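Local coordinates for protein beta-catenin homolog sys-1 (PDB 3C2G) that acts as a transcription coregulator of the Wnt asymmetry pathway that binds the TCF factor POP-1 directly and activates or represses target genes depending on upstream Wnt signals, at residues A[61-65]-A[77-82]; A[205-209]-A[269-273]; A[373-377]-A[439-443]; A[539-544]-A[575-580]. The contacts are given in a common frame with arbitrary orientation. Numbering follows the deposited sequence.

A repeat protein is held together by many local contacts strung along its length, and the armadillo domain of SYS-1 illustrates the principle with four of them. They follow one another in sequence without overlap, and none touches another. Contacts 1 and 4 lie near the two ends, their centres 89 Å apart on opposite sides of the chain's centre. Contact 2 is the most central, about 15 Å from that centre; it lies 36 Å from contact 1 and 39 Å from contact 3, centre to centre. Contacts 3 and 4 share one side, with nearest atoms about 12 Å apart. Each joins helices of the all-helical solenoid whose armadillo fold serves POP-1 binding.

Contact 1 (A[61-65]-A[77-82]); sequences GLKPQ and LWYNLL
Hydrogen bonding across this pair rests on one indole. Residues 61-65 run from the C-terminal end of helix 47-62 into an extended loop (Lys63 to Gln65), whereas 77-82 is regular helix within 71-90; Leu62 and Trp78 are closest in register, CA to CA 6.4 Å. Trp78, in the m rotamer (chi2 -17°), donates NE1 to Gly61 O at 3.1 Å, with an N-H...O angle of 140°, so the carbonyl sits at the ring edge. A CH-pi contact covers one ring face: Leu62, rotamer mt, places CD2 3.6 Å from the centroid of the five-membered ring of Trp78. The contact joins successive helices in the N-terminal part of the armadillo domain, a right-handed superhelix of three-helix repeats, with helices 20-37, 115-122 and 134-150 flanking it. Van der Waals contacts fill in around these. Leu81 CD1 lies 3.6 Å from Gly61 CA, a spot where a CB would clash; Leu77 CD2 is 3.6 Å from the carbonyl oxygen Gly61 O, and Leu62 CD1 meets Leu82 CD2 at 4.2 Å.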
loop_
_atom_site.group_PDB
_atom_site.type_symbol
_atom_site.label_atom_id
_atom_site.label_comp_id
_atom_site.label_asym_id
_atom_site.label_seq_id
_atom_site.Cartn_x
_atom_site.Cartn_y
_atom_site.Cartn_z
ATOM N N GLY A 61 -30.324 -8.702 -32.761
ATOM C CA GLY A 61 -31.088 -7.459 -32.576
ATOM C C GLY A 61 -30.245 -6.188 -32.458
ATOM O O GLY A 61 -30.683 -5.104 -32.841
ATOM N N LEU A 62 -29.025 -6.325 -31.945
ATOM C CA LEU A 62 -28.133 -5.181 -31.781
ATOM C C LEU A 62 -27.461 -4.764 -33.079
ATOM O O LEU A 62 -26.988 -3.645 -33.189
ATOM C CB LEU A 62 -27.096 -5.448 -30.682
ATOM C CG LEU A 62 -27.693 -5.679 -29.287
ATOM C CD1 LEU A 62 -26.656 -6.163 -28.291
ATOM C CD2 LEU A 62 -28.380 -4.431 -28.772
ATOM N N LYS A 63 -27.424 -5.658 -34.063
ATOM C CA LYS A 63 -26.827 -5.348 -35.366
ATOM C C LYS A 63 -27.628 -4.283 -36.109
ATOM O O LYS A 63 -28.853 -4.229 -35.974
ATOM C CB LYS A 63 -26.701 -6.605 -36.227
ATOM C CG LYS A 63 -25.624 -7.543 -35.753
ATOM C CD LYS A 63 -25.449 -8.733 -36.668
ATOM C CE LYS A 63 -24.724 -9.839 -35.934
ATOM N NZ LYS A 63 -24.152 -10.854 -36.852
ATOM N N PRO A 64 -26.937 -3.418 -36.877
ATOM C CA PRO A 64 -27.645 -2.404 -37.667
ATOM C C PRO A 64 -28.497 -3.037 -38.753
ATOM O O PRO A 64 -28.069 -3.996 -39.395
ATOM C CB PRO A 64 -26.515 -1.583 -38.299
ATOM C CG PRO A 64 -25.308 -2.476 -38.261
ATOM C CD PRO A 64 -25.471 -3.321 -37.034
ATOM N N GLN A 65 -29.707 -2.512 -38.925
ATOM C CA GLN A 65 -30.589 -2.925 -40.010
ATOM C C GLN A 65 -30.503 -1.881 -41.137
ATOM O O GLN A 65 -30.636 -0.683 -40.871
ATOM C CB GLN A 65 -32.025 -3.066 -39.505
ATOM C CG GLN A 65 -32.147 -3.769 -38.159
ATOM C CD GLN A 65 -33.561 -4.261 -37.872
ATOM O OE1 GLN A 65 -34.250 -4.765 -38.766
ATOM N NE2 GLN A 65 -33.997 -4.128 -36.616
ATOM N N LEU A 77 -35.764 -1.050 -28.761
ATOM C CA LEU A 77 -35.434 -2.438 -29.063
ATOM C C LEU A 77 -34.310 -2.910 -28.156
ATOM O O LEU A 77 -34.480 -3.879 -27.407
ATOM C CB LEU A 77 -35.051 -2.595 -30.543
ATOM C CG LEU A 77 -34.531 -3.950 -31.032
ATOM C CD1 LEU A 77 -35.604 -5.018 -30.979
ATOM C CD2 LEU A 77 -34.000 -3.811 -32.439
ATOM N N TRP A 78 -33.182 -2.192 -28.206
ATOM C CA TRP A 78 -31.992 -2.524 -27.406
ATOM C C TRP A 78 -32.236 -2.505 -25.896
ATOM O O TRP A 78 -31.703 -3.348 -25.168
ATOM C CB TRP A 78 -30.810 -1.625 -27.777
ATOM C CG TRP A 78 -30.436 -1.691 -29.247
ATOM C CD1 TRP A 78 -30.797 -2.664 -30.155
ATOM C CD2 TRP A 78 -29.604 -0.771 -29.965
ATOM N NE1 TRP A 78 -30.248 -2.390 -31.389
ATOM C CE2 TRP A 78 -29.506 -1.243 -31.300
ATOM C CE3 TRP A 78 -28.929 0.401 -29.613
ATOM C CZ2 TRP A 78 -28.775 -0.573 -32.280
ATOM C CZ3 TRP A 78 -28.196 1.073 -30.591
ATOM C CH2 TRP A 78 -28.121 0.579 -31.910
ATOM N N TYR A 79 -33.063 -1.580 -25.415
ATOM C CA TYR A 79 -33.348 -1.562 -23.991
ATOM C C TYR A 79 -33.937 -2.892 -23.554
ATOM O O TYR A 79 -33.615 -3.385 -22.473
ATOM C CB TYR A 79 -34.273 -0.414 -23.595
ATOM C CG TYR A 79 -34.525 -0.362 -22.105
ATOM C CD1 TYR A 79 -33.654 0.328 -21.257
ATOM C CD2 TYR A 79 -35.618 -1.023 -21.535
ATOM C CE1 TYR A 79 -33.870 0.364 -19.877
ATOM C CE2 TYR A 79 -35.843 -0.988 -20.150
ATOM C CZ TYR A 79 -34.964 -0.288 -19.334
ATOM O OH TYR A 79 -35.178 -0.233 -17.971
ATOM N N ASN A 80 -34.800 -3.464 -24.397
ATOM C CA ASN A 80 -35.437 -4.751 -24.105
ATOM C C ASN A 80 -34.444 -5.904 -24.119
ATOM O O ASN A 80 -34.383 -6.695 -23.174
ATOM C CB ASN A 80 -36.572 -5.024 -25.096
ATOM C CG ASN A 80 -37.854 -4.291 -24.740
ATOM O OD1 ASN A 80 -38.799 -4.901 -24.260
ATOM N ND2 ASN A 80 -37.890 -2.983 -24.970
ATOM N N LEU A 81 -33.661 -5.987 -25.195
ATOM C CA LEU A 81 -32.640 -7.019 -25.339
ATOM C C LEU A 81 -31.541 -6.912 -24.270
ATOM O O LEU A 81 -31.095 -7.924 -23.715
ATOM C CB LEU A 81 -32.031 -6.974 -26.739
ATOM C CG LEU A 81 -32.985 -7.053 -27.939
ATOM C CD1 LEU A 81 -32.234 -6.791 -29.218
ATOM C CD2 LEU A 81 -33.711 -8.390 -28.025
ATOM N N LEU A 82 -31.117 -5.686 -23.961
ATOM C CA LEU A 82 -30.080 -5.500 -22.951
ATOM C C LEU A 82 -30.601 -5.841 -21.575
ATOM O O LEU A 82 -29.849 -6.317 -20.730
ATOM C CB LEU A 82 -29.496 -4.091 -22.995
ATOM C CG LEU A 82 -28.761 -3.772 -24.303
ATOM C CD1 LEU A 82 -28.422 -2.285 -24.413
ATOM C CD2 LEU A 82 -27.524 -4.650 -24.466
#

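Contact 2 (A[205-209]-A[269-273]); sequences KDYFI and LLLHD
This is a mixed polar and apolar contact between helix 202-210 and the point where helix 251-270 ends and turns toward helix 274-282, its centre about 15 Å from the centre of the chain. Residues 205-209 are helical; Leu269 and Leu270 finish their helix, and Leu271 (phi/psi -81°/70°) centres an inverse gamma turn closed by His272 N to Leu270 O at 2.8 Å. Lys205 and Leu270 are nearest, CA to CA 5.3 Å. The turn presents His272, chi1 57° (p), whose NE2 donates to Asp206 OD1 at 2.7 Å and 161°, the carboxylate lying at the ring edge. Here the turn leads from helix 251-270 of the armadillo domain into helix 274-282, which Asp273 N-caps. Lys205, extended (mttt), lays CB 3.8 Å from His272 CD2 and reaches Leu269 O with NZ in a weak 3.3 Å hydrogen bond. Leu270 (mt) brings CD2 to 4.0 Å from Phe208 CB, while Ile209 CD1 approaches Leu270 O at 3.4 Å and Leu270 CB at 4.2 Å.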
loop_
_atom_site.group_PDB
_atom_site.type_symbol
_atom_site.label_atom_id
_atom_site.label_comp_id
_atom_site.label_asym_id
_atom_site.label_seq_id
_atom_site.Cartn_x
_atom_site.Cartn_y
_atom_site.Cartn_z
ATOM N N LYS A 205 -0.698 -1.680 -17.451
ATOM C CA LYS A 205 -0.445 -0.539 -16.588
ATOM C C LYS A 205 0.474 0.453 -17.286
ATOM O O LYS A 205 0.164 1.649 -17.363
ATOM C CB LYS A 205 0.150 -0.989 -15.257
ATOM C CG LYS A 205 -0.842 -1.725 -14.390
ATOM C CD LYS A 205 -0.186 -2.285 -13.166
ATOM C CE LYS A 205 -1.107 -3.227 -12.426
ATOM N NZ LYS A 205 -0.438 -3.720 -11.197
ATOM N N ASP A 206 1.578 -0.064 -17.823
ATOM C CA ASP A 206 2.551 0.740 -18.554
ATOM C C ASP A 206 2.009 1.295 -19.854
ATOM O O ASP A 206 2.465 2.334 -20.320
ATOM C CB ASP A 206 3.818 -0.064 -18.831
ATOM C CG ASP A 206 4.711 -0.177 -17.620
ATOM O OD1 ASP A 206 4.496 0.556 -16.633
ATOM O OD2 ASP A 206 5.639 -1.003 -17.654
ATOM N N TYR A 207 1.056 0.606 -20.464
ATOM C CA TYR A 207 0.446 1.166 -21.659
ATOM C C TYR A 207 -0.423 2.363 -21.278
ATOM O O TYR A 207 -0.383 3.399 -21.940
ATOM C CB TYR A 207 -0.344 0.131 -22.482
ATOM C CG TYR A 207 -1.027 0.771 -23.671
ATOM C CD1 TYR A 207 -0.277 1.328 -24.709
ATOM C CD2 TYR A 207 -2.419 0.867 -23.737
ATOM C CE1 TYR A 207 -0.892 1.948 -25.794
ATOM C CE2 TYR A 207 -3.050 1.486 -24.826
ATOM C CZ TYR A 207 -2.275 2.021 -25.850
ATOM O OH TYR A 207 -2.881 2.637 -26.929
ATOM N N PHE A 208 -1.185 2.215 -20.197
ATOM C CA PHE A 208 -2.044 3.296 -19.709
ATOM C C PHE A 208 -1.272 4.517 -19.217
ATOM O O PHE A 208 -1.673 5.642 -19.474
ATOM C CB PHE A 208 -2.993 2.797 -18.617
ATOM C CG PHE A 208 -4.066 1.878 -19.121
ATOM C CD1 PHE A 208 -4.667 2.096 -20.356
ATOM C CD2 PHE A 208 -4.497 0.805 -18.346
ATOM C CE1 PHE A 208 -5.662 1.247 -20.814
ATOM C CE2 PHE A 208 -5.494 -0.046 -18.793
ATOM C CZ PHE A 208 -6.076 0.174 -20.025
ATOM N N ILE A 209 -0.169 4.282 -18.513
ATOM C CA ILE A 209 0.668 5.356 -18.006
ATOM C C ILE A 209 1.453 6.024 -19.133
ATOM O O ILE A 209 1.273 7.211 -19.417
ATOM C CB ILE A 209 1.658 4.832 -16.949
ATOM C CG1 ILE A 209 0.919 4.389 -15.694
ATOM C CG2 ILE A 209 2.678 5.895 -16.589
ATOM C CD1 ILE A 209 1.718 3.428 -14.851
ATOM N N LEU A 269 -3.268 1.171 -8.123
ATOM C CA LEU A 269 -3.005 -0.011 -8.925
ATOM C C LEU A 269 -2.069 0.238 -10.083
ATOM O O LEU A 269 -1.286 -0.641 -10.439
ATOM C CB LEU A 269 -4.301 -0.646 -9.410
ATOM C CG LEU A 269 -4.465 -2.000 -8.717
ATOM C CD1 LEU A 269 -5.838 -2.122 -8.010
ATOM C CD2 LEU A 269 -4.188 -3.148 -9.707
ATOM N N LEU A 270 -2.132 1.424 -10.669
ATOM C CA LEU A 270 -1.314 1.706 -11.834
ATOM C C LEU A 270 0.156 1.879 -11.483
ATOM O O LEU A 270 1.031 1.438 -12.221
ATOM C CB LEU A 270 -1.808 2.960 -12.539
ATOM C CG LEU A 270 -3.025 2.807 -13.434
ATOM C CD1 LEU A 270 -3.569 4.190 -13.751
ATOM C CD2 LEU A 270 -2.653 2.047 -14.709
ATOM N N LEU A 271 0.425 2.531 -10.354
ATOM C CA LEU A 271 1.787 2.916 -10.007
ATOM C C LEU A 271 2.565 1.754 -9.391
ATOM O O LEU A 271 2.868 1.752 -8.202
ATOM C CB LEU A 271 1.754 4.141 -9.092
ATOM C CG LEU A 271 0.946 5.308 -9.661
ATOM C CD1 LEU A 271 0.772 6.360 -8.591
ATOM C CD2 LEU A 271 1.541 5.901 -10.957
ATOM N N HIS A 272 2.868 0.762 -10.219
ATOM C CA HIS A 272 3.414 -0.510 -9.751
ATOM C C HIS A 272 4.902 -0.477 -9.363
ATOM O O HIS A 272 5.352 -1.275 -8.536
ATOM C CB HIS A 272 3.145 -1.605 -10.787
ATOM C CG HIS A 272 3.695 -1.305 -12.148
ATOM N ND1 HIS A 272 4.811 -1.937 -12.655
ATOM C CD2 HIS A 272 3.285 -0.441 -13.110
ATOM C CE1 HIS A 272 5.059 -1.479 -13.871
ATOM N NE2 HIS A 272 4.153 -0.566 -14.168
ATOM N N ASP A 273 5.663 0.443 -9.949
ATOM C CA ASP A 273 7.106 0.483 -9.736
ATOM C C ASP A 273 7.655 1.900 -9.625
ATOM O O ASP A 273 6.897 2.876 -9.691
ATOM C CB ASP A 273 7.831 -0.276 -10.858
ATOM C CG ASP A 273 7.639 0.357 -12.234
ATOM O OD1 ASP A 273 7.301 1.557 -12.334
ATOM O OD2 ASP A 273 7.846 -0.354 -13.233
#

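Contact 3 (A[373-377]-A[439-443])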
loop_
_atom_site.group_PDB
_atom_site.type_symbol
_atom_site.label_atom_id
_atom_site.label_comp_id
_atom_site.label_asym_id
_atom_site.label_seq_id
_atom_site.Cartn_x
_atom_site.Cartn_y
_atom_site.Cartn_z
ATOM N N HIS A 373 7.597 12.604 19.001
ATOM C CA HIS A 373 7.562 12.342 20.430
ATOM C C HIS A 373 6.123 12.216 20.925
ATOM O O HIS A 373 5.807 11.340 21.721
ATOM C CB HIS A 373 8.318 13.440 21.197
ATOM C CG HIS A 373 8.327 13.237 22.676
ATOM N ND1 HIS A 373 7.307 13.677 23.498
ATOM C CD2 HIS A 373 9.218 12.615 23.483
ATOM C CE1 HIS A 373 7.576 13.338 24.744
ATOM N NE2 HIS A 373 8.732 12.697 24.765
ATOM N N THR A 374 5.260 13.098 20.449
ATOM C CA THR A 374 3.857 13.089 20.814
ATOM C C THR A 374 3.128 11.835 20.295
ATOM O O THR A 374 2.313 11.256 21.003
ATOM C CB THR A 374 3.172 14.365 20.286
ATOM O OG1 THR A 374 3.893 15.510 20.755
ATOM C CG2 THR A 374 1.709 14.460 20.734
ATOM N N ILE A 375 3.438 11.407 19.075
ATOM C CA ILE A 375 2.760 10.245 18.498
ATOM C C ILE A 375 3.124 8.968 19.229
ATOM O O ILE A 375 2.256 8.169 19.545
ATOM C CB ILE A 375 3.021 10.108 16.985
ATOM C CG1 ILE A 375 2.345 11.243 16.244
ATOM C CG2 ILE A 375 2.468 8.814 16.459
ATOM C CD1 ILE A 375 3.113 11.645 15.024
ATOM N N ILE A 376 4.404 8.783 19.513
ATOM C CA ILE A 376 4.840 7.606 20.253
ATOM C C ILE A 376 4.204 7.569 21.655
ATOM O O ILE A 376 3.706 6.527 22.075
ATOM C CB ILE A 376 6.374 7.541 20.322
ATOM C CG1 ILE A 376 6.940 7.279 18.928
ATOM C CG2 ILE A 376 6.838 6.450 21.274
ATOM C CD1 ILE A 376 8.380 7.651 18.781
ATOM N N SER A 377 4.182 8.719 22.337
ATOM C CA SER A 377 3.709 8.847 23.730
ATOM C C SER A 377 2.231 8.571 23.971
ATOM O O SER A 377 1.843 8.258 25.096
ATOM C CB SER A 377 4.005 10.245 24.274
ATOM O OG SER A 377 5.392 10.459 24.345
ATOM N N ILE A 439 9.194 8.479 27.835
ATOM C CA ILE A 439 9.371 7.812 26.558
ATOM C C ILE A 439 10.435 6.703 26.609
ATOM O O ILE A 439 10.303 5.666 25.934
ATOM C CB ILE A 439 9.601 8.800 25.384
ATOM C CG1 ILE A 439 9.191 8.141 24.055
ATOM C CG2 ILE A 439 11.040 9.306 25.356
ATOM C CD1 ILE A 439 9.024 9.096 22.921
ATOM N N LEU A 440 11.467 6.896 27.426
ATOM C CA LEU A 440 12.442 5.828 27.661
ATOM C C LEU A 440 11.758 4.591 28.221
ATOM O O LEU A 440 12.026 3.482 27.775
ATOM C CB LEU A 440 13.565 6.277 28.604
ATOM C CG LEU A 440 14.679 7.151 28.014
ATOM C CD1 LEU A 440 15.713 7.451 29.083
ATOM C CD2 LEU A 440 15.356 6.528 26.802
ATOM N N LYS A 441 10.882 4.783 29.201
ATOM C CA LYS A 441 10.173 3.669 29.799
ATOM C C LYS A 441 9.352 2.926 28.750
ATOM O O LYS A 441 9.421 1.704 28.672
ATOM C CB LYS A 441 9.284 4.128 30.954
ATOM C CG LYS A 441 10.006 4.309 32.279
ATOM C CD LYS A 441 9.031 4.796 33.351
ATOM C CE LYS A 441 9.757 5.366 34.562
ATOM N NZ LYS A 441 9.052 5.051 35.855
ATOM N N LYS A 442 8.609 3.674 27.931
ATOM C CA LYS A 442 7.772 3.102 26.889
ATOM C C LYS A 442 8.591 2.384 25.819
ATOM O O LYS A 442 8.212 1.296 25.360
ATOM C CB LYS A 442 6.879 4.180 26.271
ATOM C CG LYS A 442 5.833 4.677 27.250
ATOM C CD LYS A 442 4.891 5.724 26.664
ATOM C CE LYS A 442 3.628 5.791 27.527
ATOM N NZ LYS A 442 2.555 6.602 26.901
ATOM N N LEU A 443 9.720 2.981 25.444
ATOM C CA LEU A 443 10.586 2.383 24.447
ATOM C C LEU A 443 11.243 1.127 24.960
ATOM O O LEU A 443 11.387 0.156 24.217
ATOM C CB LEU A 443 11.636 3.367 23.930
ATOM C CG LEU A 443 11.133 4.492 23.023
ATOM C CD1 LEU A 443 12.297 5.225 22.409
ATOM C CD2 LEU A 443 10.179 3.986 21.934
#
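Ile439 overlaps three side chains of the facing helix with a single methyl group. Its CD1 comes to 3.6 Å from His373 CD2, 3.8 Å from Ile376 CG2 and 4.1 Å from Ser377 OG, so the methyl is set among residues i, i+3 and i+4 of one helical turn. One turn further on, Leu443 extends the apolar patch, with CD2 4.2 Å from Ile376 CG2. Here helix 368-377 ends against helix 437-448. The axes of the two short segments cross at 54° with a closest approach of 10.8 Å, a separation bridged by side chains; the nearest CA atoms, those of Ser377 and Ile439, are 6.4 Å apart. In the armadillo domain, stacked helical repeats share a continuous hydrophobic core, and this contact joins two helices of that stack across 61 intervening residues that include the long helix 388-409. Cys401 and Leu402 of that helix also touch Ile376, while Phe434 packs on both Ile376 and Ile439. The polar part of the contact lies at the helix end. Lys442, with an extended side chain (mttt), carries NZ to Ser377 O at 2.6 Å and also makes a weak hydrogen bond to Tyr379 O, thus meeting carbonyl groups at and just past the C-terminus of helix 368-377. Ser377, in the m rotamer, turns its hydroxyl back into its own helix, where OG donates to His373 O at 2.8 Å.

Contact 4 (A[539-544]-A[575-580]); sequences EKEVAQ and KILEHC
Near the C-terminal end of the armadillo solenoid, the short helix 539-544 packs almost at right angles on the C-terminal part of helix 563-579; the axes of the segments cross at -94° and approach to 8.7 Å. Closest CA pairs are Ala543 with Ile576 at 4.8 Å and Lys540 with His579 at 5.9 Å. Glu539, first in the helix, points across the interface with chi1 at -147°, between wells, and forms a salt bridge from OE1 to Lys575 NZ at 3.0 Å; Lys575 (chi1 m, chi2 and chi3 t) turns at chi4 (-65°). The other oxygen, Glu539 OE2, stands 3.0 Å from His579 CE1 and 4.0 Å from the like-charged Glu578 OE2. Lys540 lies against the imidazole: its CA is 4.2 Å from the centroid of the His579 ring, 14° off the normal, a CH-pi contact, and its CG is 3.4 Å from His579 CD2. Val542 turns to helix 515-535 on another flank. Ala543, with its small side chain, sits at the shortest CA-CA distance, its CB 4.0 Å from Ile576 CA, 4.1 Å from His579 CB and 4.2 Å from Cys580 SG. Gln544 closes the segment, its CA 4.0 Å from SG of Cys580 (phi/psi -127°/75°). The ring that Lys540 covers is oriented from within its own segment, as His579 (chi1 -54°, chi2 99°) donates ND1 to Lys575 O at 3.0 Å.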
loop_
_atom_site.group_PDB
_atom_site.type_symbol
_atom_site.label_atom_id
_atom_site.label_comp_id
_atom_site.label_asym_id
_atom_site.label_seq_id
_atom_site.Cartn_x
_atom_site.Cartn_y
_atom_site.Cartn_z
ATOM N N GLU A 539 31.163 1.080 31.721
ATOM C CA GLU A 539 31.772 -0.193 31.374
ATOM C C GLU A 539 31.505 -1.287 32.417
ATOM O O GLU A 539 31.063 -2.377 32.061
ATOM C CB GLU A 539 33.264 -0.015 31.117
ATOM C CG GLU A 539 33.801 -0.951 30.072
ATOM C CD GLU A 539 35.195 -0.580 29.622
ATOM O OE1 GLU A 539 35.336 0.358 28.812
ATOM O OE2 GLU A 539 36.155 -1.240 30.068
ATOM N N LYS A 540 31.739 -0.988 33.696
ATOM C CA LYS A 540 31.433 -1.923 34.792
ATOM C C LYS A 540 29.982 -2.362 34.785
ATOM O O LYS A 540 29.690 -3.548 34.759
ATOM C CB LYS A 540 31.730 -1.289 36.156
ATOM C CG LYS A 540 33.130 -1.490 36.670
ATOM C CD LYS A 540 33.233 -2.698 37.593
ATOM C CE LYS A 540 34.676 -2.896 38.084
ATOM N NZ LYS A 540 34.798 -4.060 39.014
ATOM N N GLU A 541 29.089 -1.379 34.827
ATOM C CA GLU A 541 27.656 -1.590 34.953
ATOM C C GLU A 541 27.103 -2.454 33.814
ATOM O O GLU A 541 26.343 -3.388 34.061
ATOM C CB GLU A 541 26.933 -0.225 35.027
ATOM C CG GLU A 541 25.499 -0.255 35.596
ATOM C CD GLU A 541 24.783 1.118 35.609
ATOM O OE1 GLU A 541 23.631 1.184 36.107
ATOM O OE2 GLU A 541 25.358 2.133 35.133
ATOM N N VAL A 542 27.498 -2.151 32.578
ATOM C CA VAL A 542 27.028 -2.917 31.428
ATOM C C VAL A 542 27.454 -4.377 31.522
ATOM O O VAL A 542 26.643 -5.286 31.316
ATOM C CB VAL A 542 27.494 -2.309 30.072
ATOM C CG1 VAL A 542 27.268 -3.283 28.943
ATOM C CG2 VAL A 542 26.755 -1.024 29.783
ATOM N N ALA A 543 28.724 -4.594 31.841
ATOM C CA ALA A 543 29.256 -5.936 31.967
ATOM C C ALA A 543 28.509 -6.726 33.027
ATOM O O ALA A 543 28.020 -7.829 32.755
ATOM C CB ALA A 543 30.721 -5.889 32.275
ATOM N N GLN A 544 28.379 -6.169 34.227
ATOM C CA GLN A 544 27.725 -6.934 35.289
ATOM C C GLN A 544 26.214 -7.068 35.089
ATOM O O GLN A 544 25.630 -8.064 35.494
ATOM C CB GLN A 544 28.142 -6.490 36.703
ATOM C CG GLN A 544 27.645 -5.139 37.158
ATOM C CD GLN A 544 28.537 -4.495 38.235
ATOM O OE1 GLN A 544 29.366 -5.162 38.872
ATOM N NE2 GLN A 544 28.361 -3.186 38.434
ATOM N N LYS A 575 35.981 -6.493 27.138
ATOM C CA LYS A 575 35.540 -5.548 28.156
ATOM C C LYS A 575 34.663 -6.195 29.232
ATOM O O LYS A 575 34.696 -5.778 30.398
ATOM C CB LYS A 575 34.823 -4.362 27.512
ATOM C CG LYS A 575 35.757 -3.399 26.805
ATOM C CD LYS A 575 34.987 -2.294 26.123
ATOM C CE LYS A 575 35.913 -1.319 25.399
ATOM N NZ LYS A 575 36.796 -0.575 26.344
ATOM N N ILE A 576 33.885 -7.210 28.858
ATOM C CA ILE A 576 33.102 -7.943 29.858
ATOM C C ILE A 576 34.029 -8.705 30.822
ATOM O O ILE A 576 33.791 -8.736 32.033
ATOM C CB ILE A 576 32.049 -8.904 29.223
ATOM C CG1 ILE A 576 30.924 -8.124 28.547
ATOM C CG2 ILE A 576 31.436 -9.821 30.278
ATOM C CD1 ILE A 576 30.162 -8.938 27.530
ATOM N N LEU A 577 35.091 -9.298 30.280
ATOM C CA LEU A 577 35.993 -10.118 31.083
ATOM C C LEU A 577 36.935 -9.289 31.945
ATOM O O LEU A 577 37.405 -9.766 32.975
ATOM C CB LEU A 577 36.759 -11.108 30.211
ATOM C CG LEU A 577 35.856 -12.112 29.494
ATOM C CD1 LEU A 577 36.648 -13.051 28.613
ATOM C CD2 LEU A 577 35.018 -12.899 30.494
ATOM N N GLU A 578 37.192 -8.046 31.536
ATOM C CA GLU A 578 37.951 -7.107 32.356
ATOM C C GLU A 578 37.228 -6.829 33.672
ATOM O O GLU A 578 37.874 -6.607 34.692
ATOM C CB GLU A 578 38.206 -5.798 31.599
ATOM C CG GLU A 578 39.222 -4.840 32.244
ATOM C CD GLU A 578 39.541 -3.617 31.353
ATOM O OE1 GLU A 578 39.786 -3.801 30.124
ATOM O OE2 GLU A 578 39.556 -2.468 31.884
ATOM N N HIS A 579 35.897 -6.855 33.653
ATOM C CA HIS A 579 35.111 -6.574 34.867
ATOM C C HIS A 579 34.427 -7.806 35.495
ATOM O O HIS A 579 34.120 -7.808 36.683
ATOM C CB HIS A 579 34.107 -5.447 34.626
ATOM C CG HIS A 579 34.723 -4.195 34.086
ATOM N ND1 HIS A 579 34.694 -3.867 32.746
ATOM C CD2 HIS A 579 35.392 -3.190 34.702
ATOM C CE1 HIS A 579 35.322 -2.719 32.561
ATOM N NE2 HIS A 579 35.752 -2.285 33.732
ATOM N N CYS A 580 34.201 -8.850 34.707
ATOM C CA CYS A 580 33.680 -10.108 35.246
ATOM C C CYS A 580 34.582 -11.245 34.809
ATOM O O CYS A 580 34.212 -12.023 33.923
ATOM C CB CYS A 580 32.243 -10.355 34.784
ATOM S SG CYS A 580 31.116 -8.968 35.111
#